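Local coordinates for protein subtilisin-like serine protease (Fervidobacterium pennivorans, PDB 1R6V) that degrades keratin into peptides as a calcium-binding, subtilisin-like serine protease, allowing the bacterium to grow on native feathers, at residues E129-E134 and V366-G371; V560-N565 and I619-T624; V44-K49 and L84-I89; G445-F450 and P491-G496. The protein carries 1 engineered substitution. One frame throughout, in Å; residues are numbered along the deposited sequence.

Interaction 1. Residues E129-E134 and V366-G371; sequences EELSNE and VPATNG. With CA (calcium ion), chain B.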
loop_
_atom_site.group_PDB
_atom_site.type_symbol
_atom_site.label_atom_id
_atom_site.label_comp_id
_atom_site.label_asym_id
_atom_site.label_seq_id
_atom_site.Cartn_x
_atom_site.Cartn_y
_atom_site.Cartn_z
ATOM N N GLU A 129 35.367 -7.529 17.481
ATOM C CA GLU A 129 35.599 -6.151 17.045
ATOM C C GLU A 129 35.905 -5.260 18.237
ATOM O O GLU A 129 35.390 -5.487 19.329
ATOM C CB GLU A 129 34.353 -5.604 16.349
ATOM C CG GLU A 129 33.722 -6.593 15.401
ATOM C CD GLU A 129 34.613 -6.919 14.236
ATOM O OE1 GLU A 129 34.569 -6.164 13.241
ATOM O OE2 GLU A 129 35.366 -7.922 14.314
ATOM N N GLU A 130 36.705 -4.225 18.010
ATOM C CA GLU A 130 37.074 -3.322 19.086
ATOM C C GLU A 130 35.882 -2.655 19.770
ATOM O O GLU A 130 35.967 -2.306 20.942
ATOM C CB GLU A 130 38.041 -2.265 18.566
ATOM C CG GLU A 130 37.425 -1.330 17.562
ATOM C CD GLU A 130 38.465 -0.584 16.758
ATOM O OE1 GLU A 130 38.075 0.112 15.804
ATOM O OE2 GLU A 130 39.681 -0.691 17.078
ATOM N N LEU A 131 34.768 -2.478 19.057
ATOM C CA LEU A 131 33.600 -1.849 19.668
ATOM C C LEU A 131 32.529 -2.839 20.125
ATOM O O LEU A 131 31.419 -2.435 20.479
ATOM C CB LEU A 131 32.982 -0.820 18.704
ATOM C CG LEU A 131 33.966 0.259 18.216
ATOM C CD1 LEU A 131 33.249 1.214 17.259
ATOM C CD2 LEU A 131 34.554 1.023 19.415
ATOM N N SER A 132 32.868 -4.129 20.149
ATOM C CA SER A 132 31.921 -5.170 20.560
ATOM C C SER A 132 31.199 -4.877 21.861
ATOM O O SER A 132 30.021 -5.201 22.007
ATOM C CB SER A 132 32.626 -6.518 20.747
ATOM O OG SER A 132 33.229 -6.982 19.568
ATOM N N ASN A 133 31.906 -4.287 22.820
ATOM C CA ASN A 133 31.291 -4.041 24.124
ATOM C C ASN A 133 30.062 -3.152 24.058
ATOM O O ASN A 133 29.198 -3.199 24.935
ATOM C CB ASN A 133 32.303 -3.420 25.098
ATOM C CG ASN A 133 32.680 -1.999 24.719
ATOM O OD1 ASN A 133 33.313 -1.763 23.689
ATOM N ND2 ASN A 133 32.279 -1.041 25.547
ATOM N N GLU A 134 29.974 -2.332 23.025
ATOM C CA GLU A 134 28.833 -1.442 22.921
ATOM C C GLU A 134 27.652 -1.981 22.128
ATOM O O GLU A 134 26.599 -1.356 22.106
ATOM C CB GLU A 134 29.284 -0.114 22.331
ATOM C CG GLU A 134 30.134 0.656 23.318
ATOM C CD GLU A 134 30.203 2.109 22.989
ATOM O OE1 GLU A 134 30.932 2.448 22.038
ATOM O OE2 GLU A 134 29.520 2.901 23.679
ATOM N N VAL A 366 33.623 7.856 19.858
ATOM C CA VAL A 366 33.692 6.427 19.555
ATOM C C VAL A 366 35.144 6.025 19.306
ATOM O O VAL A 366 35.772 6.482 18.353
ATOM C CB VAL A 366 32.823 6.084 18.323
ATOM C CG1 VAL A 366 32.905 4.589 18.015
ATOM C CG2 VAL A 366 31.378 6.481 18.592
ATOM N N PRO A 367 35.692 5.152 20.165
ATOM C CA PRO A 367 37.082 4.696 20.052
ATOM C C PRO A 367 37.423 3.731 18.910
ATOM O O PRO A 367 38.072 2.705 19.129
ATOM C CB PRO A 367 37.348 4.102 21.434
ATOM C CG PRO A 367 36.019 3.481 21.785
ATOM C CD PRO A 367 35.011 4.523 21.316
ATOM N N ALA A 368 36.994 4.058 17.694
ATOM C CA ALA A 368 37.296 3.220 16.524
ATOM C C ALA A 368 38.727 3.511 16.063
ATOM O O ALA A 368 39.220 4.625 16.226
ATOM C CB ALA A 368 36.310 3.520 15.382
ATOM N N THR A 369 39.397 2.521 15.485
ATOM C CA THR A 369 40.766 2.752 15.037
ATOM C C THR A 369 40.913 2.568 13.530
ATOM O O THR A 369 42.018 2.374 13.025
ATOM C CB THR A 369 41.765 1.817 15.762
ATOM O OG1 THR A 369 41.471 0.455 15.446
ATOM C CG2 THR A 369 41.682 2.009 17.266
ATOM N N ASN A 370 39.800 2.653 12.809
ATOM C CA ASN A 370 39.828 2.469 11.364
ATOM C C ASN A 370 39.558 3.750 10.597
ATOM O O ASN A 370 39.408 3.726 9.373
ATOM C CB ASN A 370 38.812 1.400 10.956
ATOM C CG ASN A 370 37.414 1.720 11.429
ATOM O OD1 ASN A 370 37.168 2.781 12.004
ATOM N ND2 ASN A 370 36.483 0.798 11.194
ATOM N N GLY A 371 39.510 4.865 11.319
ATOM C CA GLY A 371 39.251 6.149 10.699
ATOM C C GLY A 371 37.794 6.347 10.320
ATOM O O GLY A 371 37.444 7.349 9.704
HETATM CA CA CA B . 34.158 -4.331 11.793
#
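E130 reaches T369 on a side chain whose CG stands between its own backbone N and carbonyl carbon (chi1 66°) and which then runs extended, carrying the carboxylate across to the loop 366-371. L131 has CG anti to its carbonyl carbon (chi1 -56°) and spreads its two methyls over V366 and P367.

The backbone N of T369 donates to E130 OE1 at 2.8 Å, on the syn side but 35° out of the carboxylate plane. T369 OG1 donates to E130 OE2 at 2.7 Å, met on the syn lone pair of OE2. OE1 also accepts from the backbone of G216, and T369 OG1 is bonded to K215 NZ, so both ends of the bridge are tied to the calcium-binding loop.

That loop belongs to the calcium site of this subtilisin-like catalytic domain. E129 OE1 binds the calcium ion at 2.4 Å, with D171 OD1, D213 OD1 and the backbone O atoms of K211, K215 and I217. E129 to S132 form a type I beta turn, in which E129 O accepts from both S132 N and S132 OG, the latter at 2.6 Å. An alanine in place of E130 would probably rob T369 N and G216 N of this acceptor, leave T369 OG1 with K215 NZ, and let the loop 366-371 move more freely.

Next to the E130-T369 bridge, L131 CD1 meets V366 CG1 at 3.5 Å, a tight approach, with the two side chains at about a right angle. L131 CD2 lies 3.7 Å from CG of P367, the residue at the centre of an inverse gamma turn.

Interaction 2. Residues V560-N565 and I619-T624; sequences VKFSTN and ITIQGT
The F562 ring has Q622 O at its edge, near the ring plane, 3.9 Å from F562 CD2. I621 CG2, 4.2 Å from the same CD2, and G623 CA approach the ring obliquely. Beyond the two segments, F574 packs edge-to-face with F562.

G623 sits opposite F562 in a non-hydrogen-bonded antiparallel pair whose CA atoms are just 3.8 Å apart; a CB on G623 would clash with K561 O and F562 CD2. The neighbouring pair, K561 with T624, carries two backbone bonds, the shorter from T624 N to K561 O at 2.7 Å. These strands are the inner two of a four-stranded antiparallel sheet in the second beta-sandwich domain, flanked by strands 595-597 and 630-638.

Past F562 the backbone makes one more bond, S563 N to Q622 O at 3.0 Å; then the T564 side chain replaces a main-chain acceptor. T564 OG1, anti to its carbonyl carbon (chi1 -50°), accepts from Q622 N at 2.7 Å with an N-H...O angle of 163°. A water bridges the same OG1 to Q622 OE1. A valine in place of T564 would probably leave Q622 N without its acceptor and the water without one of its anchors.

T564 CG2 rests 3.4 Å from T620 O.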
loop_
_atom_site.group_PDB
_atom_site.type_symbol
_atom_site.label_atom_id
_atom_site.label_comp_id
_atom_site.label_asym_id
_atom_site.label_seq_id
_atom_site.Cartn_x
_atom_site.Cartn_y
_atom_site.Cartn_z
ATOM N N VAL A 560 -37.694 2.651 -8.866
ATOM C CA VAL A 560 -37.868 4.045 -9.244
ATOM C C VAL A 560 -39.340 4.303 -9.565
ATOM O O VAL A 560 -39.985 3.501 -10.233
ATOM C CB VAL A 560 -37.000 4.449 -10.465
ATOM C CG1 VAL A 560 -37.354 3.618 -11.675
ATOM C CG2 VAL A 560 -37.208 5.922 -10.760
ATOM N N LYS A 561 -39.861 5.418 -9.063
ATOM C CA LYS A 561 -41.256 5.804 -9.296
ATOM C C LYS A 561 -41.308 7.303 -9.604
ATOM O O LYS A 561 -40.716 8.097 -8.886
ATOM C CB LYS A 561 -42.092 5.502 -8.045
ATOM C CG LYS A 561 -43.536 5.999 -8.086
ATOM C CD LYS A 561 -44.277 5.615 -6.803
ATOM C CE LYS A 561 -45.688 6.199 -6.757
ATOM N NZ LYS A 561 -46.427 5.745 -5.539
ATOM N N PHE A 562 -42.004 7.693 -10.671
ATOM C CA PHE A 562 -42.116 9.111 -11.016
ATOM C C PHE A 562 -43.539 9.573 -10.739
ATOM O O PHE A 562 -44.488 8.838 -10.979
ATOM C CB PHE A 562 -41.787 9.355 -12.483
ATOM C CG PHE A 562 -40.453 8.830 -12.891
ATOM C CD1 PHE A 562 -40.330 7.538 -13.383
ATOM C CD2 PHE A 562 -39.320 9.620 -12.774
ATOM C CE1 PHE A 562 -39.083 7.026 -13.763
ATOM C CE2 PHE A 562 -38.065 9.128 -13.146
ATOM C CZ PHE A 562 -37.953 7.822 -13.644
ATOM N N SER A 563 -43.662 10.805 -10.259
ATOM C CA SER A 563 -44.954 11.387 -9.887
ATOM C C SER A 563 -45.517 12.436 -10.844
ATOM O O SER A 563 -46.687 12.819 -10.733
ATOM C CB SER A 563 -44.808 12.033 -8.517
ATOM O OG SER A 563 -43.795 13.030 -8.570
ATOM N N THR A 564 -44.693 12.893 -11.780
ATOM C CA THR A 564 -45.097 13.932 -12.722
ATOM C C THR A 564 -46.070 13.462 -13.802
ATOM O O THR A 564 -45.959 12.355 -14.302
ATOM C CB THR A 564 -43.849 14.541 -13.409
ATOM O OG1 THR A 564 -42.887 14.905 -12.412
ATOM C CG2 THR A 564 -44.231 15.782 -14.216
ATOM N N ASN A 565 -47.035 14.313 -14.151
ATOM C CA ASN A 565 -47.983 13.970 -15.199
ATOM C C ASN A 565 -47.369 14.363 -16.545
ATOM O O ASN A 565 -47.097 15.537 -16.782
ATOM C CB ASN A 565 -49.300 14.723 -14.983
ATOM C CG ASN A 565 -50.206 14.667 -16.195
ATOM O OD1 ASN A 565 -50.248 13.662 -16.905
ATOM N ND2 ASN A 565 -50.951 15.744 -16.430
ATOM N N ILE A 619 -40.431 21.133 -18.872
ATOM C CA ILE A 619 -41.215 20.360 -17.934
ATOM C C ILE A 619 -40.271 19.668 -16.969
ATOM O O ILE A 619 -39.342 18.965 -17.383
ATOM C CB ILE A 619 -42.123 19.331 -18.652
ATOM C CG1 ILE A 619 -42.963 18.578 -17.623
ATOM C CG2 ILE A 619 -41.290 18.342 -19.455
ATOM C CD1 ILE A 619 -44.111 17.798 -18.251
ATOM N N THR A 620 -40.482 19.909 -15.681
ATOM C CA THR A 620 -39.662 19.282 -14.657
ATOM C C THR A 620 -40.295 17.944 -14.322
ATOM O O THR A 620 -41.492 17.863 -14.061
ATOM C CB THR A 620 -39.584 20.143 -13.392
ATOM O OG1 THR A 620 -38.834 21.328 -13.674
ATOM C CG2 THR A 620 -38.909 19.367 -12.261
ATOM N N ILE A 621 -39.493 16.884 -14.350
ATOM C CA ILE A 621 -39.989 15.550 -14.052
ATOM C C ILE A 621 -39.393 15.150 -12.710
ATOM O O ILE A 621 -38.191 15.287 -12.502
ATOM C CB ILE A 621 -39.562 14.572 -15.155
ATOM C CG1 ILE A 621 -40.033 15.120 -16.505
ATOM C CG2 ILE A 621 -40.116 13.191 -14.877
ATOM C CD1 ILE A 621 -39.554 14.341 -17.711
ATOM N N GLN A 622 -40.232 14.679 -11.793
ATOM C CA GLN A 622 -39.753 14.309 -10.465
ATOM C C GLN A 622 -40.108 12.873 -10.104
ATOM O O GLN A 622 -41.076 12.325 -10.607
ATOM C CB GLN A 622 -40.352 15.260 -9.424
ATOM C CG GLN A 622 -39.872 16.703 -9.529
ATOM C CD GLN A 622 -40.643 17.645 -8.621
ATOM O OE1 GLN A 622 -41.762 18.039 -8.926
ATOM N NE2 GLN A 622 -40.046 17.999 -7.492
ATOM N N GLY A 623 -39.324 12.269 -9.220
ATOM C CA GLY A 623 -39.612 10.903 -8.825
ATOM C C GLY A 623 -38.902 10.553 -7.536
ATOM O O GLY A 623 -38.305 11.416 -6.891
ATOM N N THR A 624 -38.977 9.286 -7.156
ATOM C CA THR A 624 -38.317 8.817 -5.948
ATOM C C THR A 624 -37.575 7.531 -6.295
ATOM O O THR A 624 -38.129 6.634 -6.917
ATOM C CB THR A 624 -39.362 8.526 -4.828
ATOM O OG1 THR A 624 -40.085 9.729 -4.535
ATOM C CG2 THR A 624 -38.680 8.018 -3.556
HETATM O O HOH W 1 -42.116 10.257 -6.767
HETATM O O HOH W 2 -43.844 16.904 -10.855
#

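Interaction 3. Residues V44-K49 and L84-I89; sequences VDKIVK and LALKGI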
loop_
_atom_site.group_PDB
_atom_site.type_symbol
_atom_site.label_atom_id
_atom_site.label_comp_id
_atom_site.label_asym_id
_atom_site.label_seq_id
_atom_site.Cartn_x
_atom_site.Cartn_y
_atom_site.Cartn_z
ATOM N N VAL A 44 -3.142 2.604 -22.488
ATOM C CA VAL A 44 -2.506 3.687 -21.754
ATOM C C VAL A 44 -2.303 4.865 -22.703
ATOM O O VAL A 44 -2.367 6.022 -22.292
ATOM C CB VAL A 44 -1.139 3.242 -21.167
ATOM C CG1 VAL A 44 -0.477 4.395 -20.429
ATOM C CG2 VAL A 44 -1.352 2.068 -20.201
ATOM N N ASP A 45 -2.084 4.573 -23.979
ATOM C CA ASP A 45 -1.871 5.645 -24.936
ATOM C C ASP A 45 -3.102 6.544 -25.073
ATOM O O ASP A 45 -2.969 7.710 -25.432
ATOM C CB ASP A 45 -1.453 5.073 -26.292
ATOM C CG ASP A 45 -0.110 4.347 -26.229
ATOM O OD1 ASP A 45 0.744 4.736 -25.399
ATOM O OD2 ASP A 45 0.092 3.401 -27.021
ATOM N N LYS A 46 -4.288 6.008 -24.779
ATOM C CA LYS A 46 -5.513 6.800 -24.840
ATOM C C LYS A 46 -5.504 7.817 -23.695
ATOM O O LYS A 46 -6.020 8.923 -23.837
ATOM C CB LYS A 46 -6.747 5.905 -24.736
ATOM C CG LYS A 46 -6.956 5.009 -25.944
ATOM C CD LYS A 46 -8.197 4.152 -25.768
ATOM C CE LYS A 46 -8.491 3.316 -27.015
ATOM N NZ LYS A 46 -9.693 2.463 -26.802
ATOM N N ILE A 47 -4.917 7.437 -22.558
ATOM C CA ILE A 47 -4.810 8.341 -21.419
ATOM C C ILE A 47 -3.741 9.398 -21.708
ATOM O O ILE A 47 -3.924 10.572 -21.389
ATOM C CB ILE A 47 -4.416 7.581 -20.122
ATOM C CG1 ILE A 47 -5.551 6.647 -19.706
ATOM C CG2 ILE A 47 -4.121 8.571 -18.997
ATOM C CD1 ILE A 47 -5.217 5.734 -18.505
ATOM N N VAL A 48 -2.624 8.986 -22.305
ATOM C CA VAL A 48 -1.552 9.932 -22.609
ATOM C C VAL A 48 -2.087 11.039 -23.515
ATOM O O VAL A 48 -1.859 12.224 -23.271
ATOM C CB VAL A 48 -0.345 9.217 -23.281
ATOM C CG1 VAL A 48 0.670 10.238 -23.784
ATOM C CG2 VAL A 48 0.326 8.294 -22.259
ATOM N N LYS A 49 -2.824 10.650 -24.541
ATOM C CA LYS A 49 -3.383 11.639 -25.447
ATOM C C LYS A 49 -4.439 12.509 -24.770
ATOM O O LYS A 49 -4.476 13.724 -24.979
ATOM C CB LYS A 49 -3.976 10.948 -26.668
ATOM C CG LYS A 49 -2.947 10.157 -27.436
ATOM C CD LYS A 49 -3.566 9.455 -28.615
ATOM C CE LYS A 49 -2.574 8.519 -29.272
ATOM N NZ LYS A 49 -3.245 7.733 -30.348
ATOM N N LEU A 84 -13.680 8.446 -20.518
ATOM C CA LEU A 84 -13.092 7.850 -21.724
ATOM C C LEU A 84 -13.557 6.443 -22.061
ATOM O O LEU A 84 -13.381 5.984 -23.189
ATOM C CB LEU A 84 -11.565 7.843 -21.636
ATOM C CG LEU A 84 -10.884 9.206 -21.584
ATOM C CD1 LEU A 84 -9.372 9.015 -21.495
ATOM C CD2 LEU A 84 -11.253 10.014 -22.829
ATOM N N ALA A 85 -14.126 5.745 -21.087
ATOM C CA ALA A 85 -14.615 4.397 -21.331
ATOM C C ALA A 85 -13.502 3.411 -21.694
ATOM O O ALA A 85 -13.641 2.621 -22.629
ATOM C CB ALA A 85 -15.663 4.424 -22.441
ATOM N N LEU A 86 -12.402 3.456 -20.952
ATOM C CA LEU A 86 -11.278 2.562 -21.199
ATOM C C LEU A 86 -11.644 1.164 -20.701
ATOM O O LEU A 86 -12.414 1.027 -19.757
ATOM C CB LEU A 86 -10.048 3.081 -20.456
ATOM C CG LEU A 86 -9.758 4.567 -20.678
ATOM C CD1 LEU A 86 -8.584 5.008 -19.806
ATOM C CD2 LEU A 86 -9.464 4.817 -22.145
ATOM N N LYS A 87 -11.111 0.121 -21.324
ATOM C CA LYS A 87 -11.451 -1.222 -20.860
ATOM C C LYS A 87 -10.270 -2.026 -20.306
ATOM O O LYS A 87 -10.438 -2.850 -19.401
ATOM C CB LYS A 87 -12.130 -2.018 -21.979
ATOM C CG LYS A 87 -11.189 -2.560 -23.044
ATOM C CD LYS A 87 -10.566 -1.454 -23.875
ATOM C CE LYS A 87 -9.589 -2.024 -24.915
ATOM N NZ LYS A 87 -10.228 -3.018 -25.838
ATOM N N GLY A 88 -9.081 -1.790 -20.839
ATOM C CA GLY A 88 -7.928 -2.535 -20.367
ATOM C C GLY A 88 -7.043 -1.798 -19.383
ATOM O O GLY A 88 -5.830 -1.976 -19.400
ATOM N N ILE A 89 -7.646 -0.972 -18.531
ATOM C CA ILE A 89 -6.900 -0.217 -17.522
ATOM C C ILE A 89 -7.303 -0.745 -16.144
ATOM O O ILE A 89 -8.492 -0.927 -15.877
ATOM C CB ILE A 89 -7.227 1.305 -17.603
ATOM C CG1 ILE A 89 -6.684 1.908 -18.907
ATOM C CG2 ILE A 89 -6.631 2.050 -16.411
ATOM C CD1 ILE A 89 -5.208 1.704 -19.150
#
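L86 leans from the loop onto the helix, and its branches divide between two residues of segment 44-49. From CB, the chain has CG anti to the carbonyl carbon (chi1 -49°), and the fork at CG sends CD1 to I47 and CD2 to K46. L86 CD1 approaches I47 CG1 at 3.4 Å, closer than usual for two carbons, and lies 3.7 Å from I47 CD1; the two side chains cross at about a right angle. L86 CD2 sits against the aliphatic part of K46, 3.9 Å from K46 CD and equally near K46 CB. Here the side chains slide past each other in opposite directions, with K46 extended beyond CG, and the lysine's charged end goes on to a salt bridge with E43.

Both segments lie in the N-terminal prodomain, inferred to be part of the propeptide. Helix 41-51 packs on its antiparallel sheet, with V44 and I47 also touching strands 33-38 and 64-68, while the loop 84-89 leads into an edge strand, 89-93. The contact joins helix 41-51 to the loop entering that strand.

I89, the first residue of that strand, meets the helix mainly through CD1, with I89 CG1 also 4.1 Å from I47 CD1. I47 and I89 reach toward each other tip to tip, CD1 to CD1 at 4.1 Å. I89 CD1 also touches V44 CG2 at 4.0 Å, this time with the side chains at about a right angle, so one methyl serves two helix residues a turn apart.

Earlier in the loop, L84 CD1 rests 4.1 Å from K46 O, and the L84 side chain continues onto A50 of the same helix.

Interaction 4. Residues G445-F450 and P491-G496; sequences GGVEEF and PHIDSG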
loop_
_atom_site.group_PDB
_atom_site.type_symbol
_atom_site.label_atom_id
_atom_site.label_comp_id
_atom_site.label_asym_id
_atom_site.label_seq_id
_atom_site.Cartn_x
_atom_site.Cartn_y
_atom_site.Cartn_z
ATOM N N GLY A 445 1.181 -22.824 9.727
ATOM C CA GLY A 445 1.074 -21.538 10.394
ATOM C C GLY A 445 0.843 -20.382 9.441
ATOM O O GLY A 445 0.533 -19.282 9.883
ATOM N N GLY A 446 0.998 -20.625 8.143
ATOM C CA GLY A 446 0.782 -19.561 7.168
ATOM C C GLY A 446 0.380 -20.109 5.815
ATOM O O GLY A 446 0.370 -21.328 5.610
ATOM N N VAL A 447 0.005 -19.222 4.896
ATOM C CA VAL A 447 -0.361 -19.632 3.542
ATOM C C VAL A 447 0.346 -18.697 2.563
ATOM O O VAL A 447 0.548 -17.511 2.844
ATOM C CB VAL A 447 -1.891 -19.563 3.282
ATOM C CG1 VAL A 447 -2.620 -20.601 4.131
ATOM C CG2 VAL A 447 -2.408 -18.170 3.578
ATOM N N GLU A 448 0.737 -19.241 1.416
ATOM C CA GLU A 448 1.405 -18.432 0.409
ATOM C C GLU A 448 0.499 -17.303 -0.046
ATOM O O GLU A 448 0.960 -16.187 -0.289
ATOM C CB GLU A 448 1.809 -19.304 -0.782
ATOM C CG GLU A 448 3.017 -20.157 -0.463
ATOM C CD GLU A 448 3.334 -21.158 -1.546
ATOM O OE1 GLU A 448 3.355 -20.767 -2.731
ATOM O OE2 GLU A 448 3.574 -22.336 -1.201
ATOM N N GLU A 449 -0.792 -17.599 -0.148
ATOM C CA GLU A 449 -1.753 -16.597 -0.568
ATOM C C GLU A 449 -3.194 -16.940 -0.234
ATOM O O GLU A 449 -3.641 -18.075 -0.412
ATOM C CB GLU A 449 -1.656 -16.338 -2.077
ATOM C CG GLU A 449 -2.640 -15.265 -2.551
ATOM C CD GLU A 449 -2.128 -14.478 -3.742
ATOM O OE1 GLU A 449 -1.247 -13.608 -3.555
ATOM O OE2 GLU A 449 -2.596 -14.741 -4.864
ATOM N N PHE A 450 -3.906 -15.941 0.272
ATOM C CA PHE A 450 -5.328 -16.063 0.572
ATOM C C PHE A 450 -5.968 -14.926 -0.222
ATOM O O PHE A 450 -5.430 -13.823 -0.250
ATOM C CB PHE A 450 -5.605 -15.849 2.066
ATOM C CG PHE A 450 -7.063 -15.823 2.403
ATOM C CD1 PHE A 450 -7.851 -16.961 2.222
ATOM C CD2 PHE A 450 -7.662 -14.645 2.858
ATOM C CE1 PHE A 450 -9.221 -16.927 2.484
ATOM C CE2 PHE A 450 -9.027 -14.592 3.126
ATOM C CZ PHE A 450 -9.815 -15.732 2.940
ATOM N N PRO A 491 -0.942 -12.029 0.660
ATOM C CA PRO A 491 0.179 -12.967 0.578
ATOM C C PRO A 491 0.898 -13.243 1.878
ATOM O O PRO A 491 1.071 -12.356 2.718
ATOM C CB PRO A 491 1.108 -12.321 -0.447
ATOM C CG PRO A 491 0.860 -10.853 -0.261
ATOM C CD PRO A 491 -0.609 -10.722 0.061
ATOM N N HIS A 492 1.294 -14.500 2.034
ATOM C CA HIS A 492 2.079 -14.914 3.180
ATOM C C HIS A 492 1.552 -14.500 4.538
ATOM O O HIS A 492 2.321 -14.134 5.407
ATOM C CB HIS A 492 3.504 -14.410 2.960
ATOM C CG HIS A 492 4.125 -14.990 1.732
ATOM N ND1 HIS A 492 4.673 -16.255 1.716
ATOM C CD2 HIS A 492 4.149 -14.552 0.451
ATOM C CE1 HIS A 492 4.995 -16.576 0.476
ATOM N NE2 HIS A 492 4.685 -15.562 -0.310
ATOM N N ILE A 493 0.240 -14.604 4.712
ATOM C CA ILE A 493 -0.386 -14.281 5.979
ATOM C C ILE A 493 -0.546 -15.570 6.803
ATOM O O ILE A 493 -0.350 -16.681 6.301
ATOM C CB ILE A 493 -1.799 -13.639 5.806
ATOM C CG1 ILE A 493 -2.764 -14.611 5.120
ATOM C CG2 ILE A 493 -1.684 -12.336 4.995
ATOM C CD1 ILE A 493 -4.248 -14.197 5.280
ATOM N N ASP A 494 -0.892 -15.402 8.073
ATOM C CA ASP A 494 -1.108 -16.543 8.968
ATOM C C ASP A 494 -2.297 -17.409 8.549
ATOM O O ASP A 494 -3.318 -16.909 8.050
ATOM C CB ASP A 494 -1.455 -16.086 10.398
ATOM C CG ASP A 494 -0.290 -15.514 11.153
ATOM O OD1 ASP A 494 0.866 -15.633 10.687
ATOM O OD2 ASP A 494 -0.542 -14.950 12.254
ATOM N N SER A 495 -2.180 -18.709 8.793
ATOM C CA SER A 495 -3.320 -19.582 8.559
ATOM C C SER A 495 -4.065 -19.465 9.907
ATOM O O SER A 495 -3.487 -19.011 10.894
ATOM C CB SER A 495 -2.872 -21.019 8.321
ATOM O OG SER A 495 -2.055 -21.474 9.387
ATOM N N GLY A 496 -5.329 -19.857 9.953
ATOM C CA GLY A 496 -6.073 -19.768 11.194
ATOM C C GLY A 496 -7.486 -19.244 11.019
ATOM O O GLY A 496 -7.977 -19.082 9.899
HETATM O O HOH W 3 -1.247 -24.185 8.815
#
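Backbone hydrogen bonds between G445-F450 and P491-G496 differ in their geometry. V447 N donates to I493 O at 2.9 Å, nearly straight onto the carbonyl. S495 N meets G445 O at 3.0 Å from above the carbonyl plane, and H492 N reaches E448 O in the same manner, 65° out of plane. Close CA-H...O contacts add to these, with H492 CA 3.0 Å from V447 O.

A water supplies a further polar link: it accepts from G445 N and is bonded to S495 OG. With OG between the backbone N and carbonyl carbon of S495 (chi1 54°), that oxygen comes 3.1 Å from G445 C. Where S495 closes on it, G445 has backbone angles that by themselves call for glycine, since a CB would jam against the preceding carbonyl O.

The H492 ring is covered on one face by E448. E448 O lies 3.6 Å above the ring plane, offset toward the rim, and E448 CA makes a CH-pi contact 4.2 Å from the ring centroid. Purely apolar contact comes from I493: its CG1 lies 3.9 Å from V447 CG2, the two side chains side by side and pointing the same way, while its CD1 touches F450 CB.

Charged side chains turn to other partners, E449 to R489 and D494 to R407 and R472.

Within the Ig-like domain, this is the antiparallel pairing of strands 446-455 and 487-494, each turning a corner, at E448 and H492. F450 and I493 pack on M470 of strand 466-471. On the catalytic-domain side, P491 and H492 touch helix 275-286, and H492 meets helix 403-413 through P403 and a bond from W404 N to ND1.

How the interactions relate
The four contacts sit in four different parts of the protein: the calcium-bearing catalytic domain (interaction 1), the second beta-sandwich (interaction 2), the propeptide (interaction 3) and the Ig-like domain (interaction 4). No two touch. Interactions 3 and 4 come closest, about 19 Å between nearest atoms, whereas interactions 1 and 2 lie on opposite sides of the chain's centre, their own centres about 83 Å apart. Interaction 1 alone holds a ligand, the calcium ion; none contains the charge-relay residues D162 and S381 or the engineered A200. Interaction 4 joins its domain to catalytic-domain helices, and the loop of interaction 3 reaches the second sandwich through L84 on Q660, although interactions 3 and 2 are about 37 Å apart between centres.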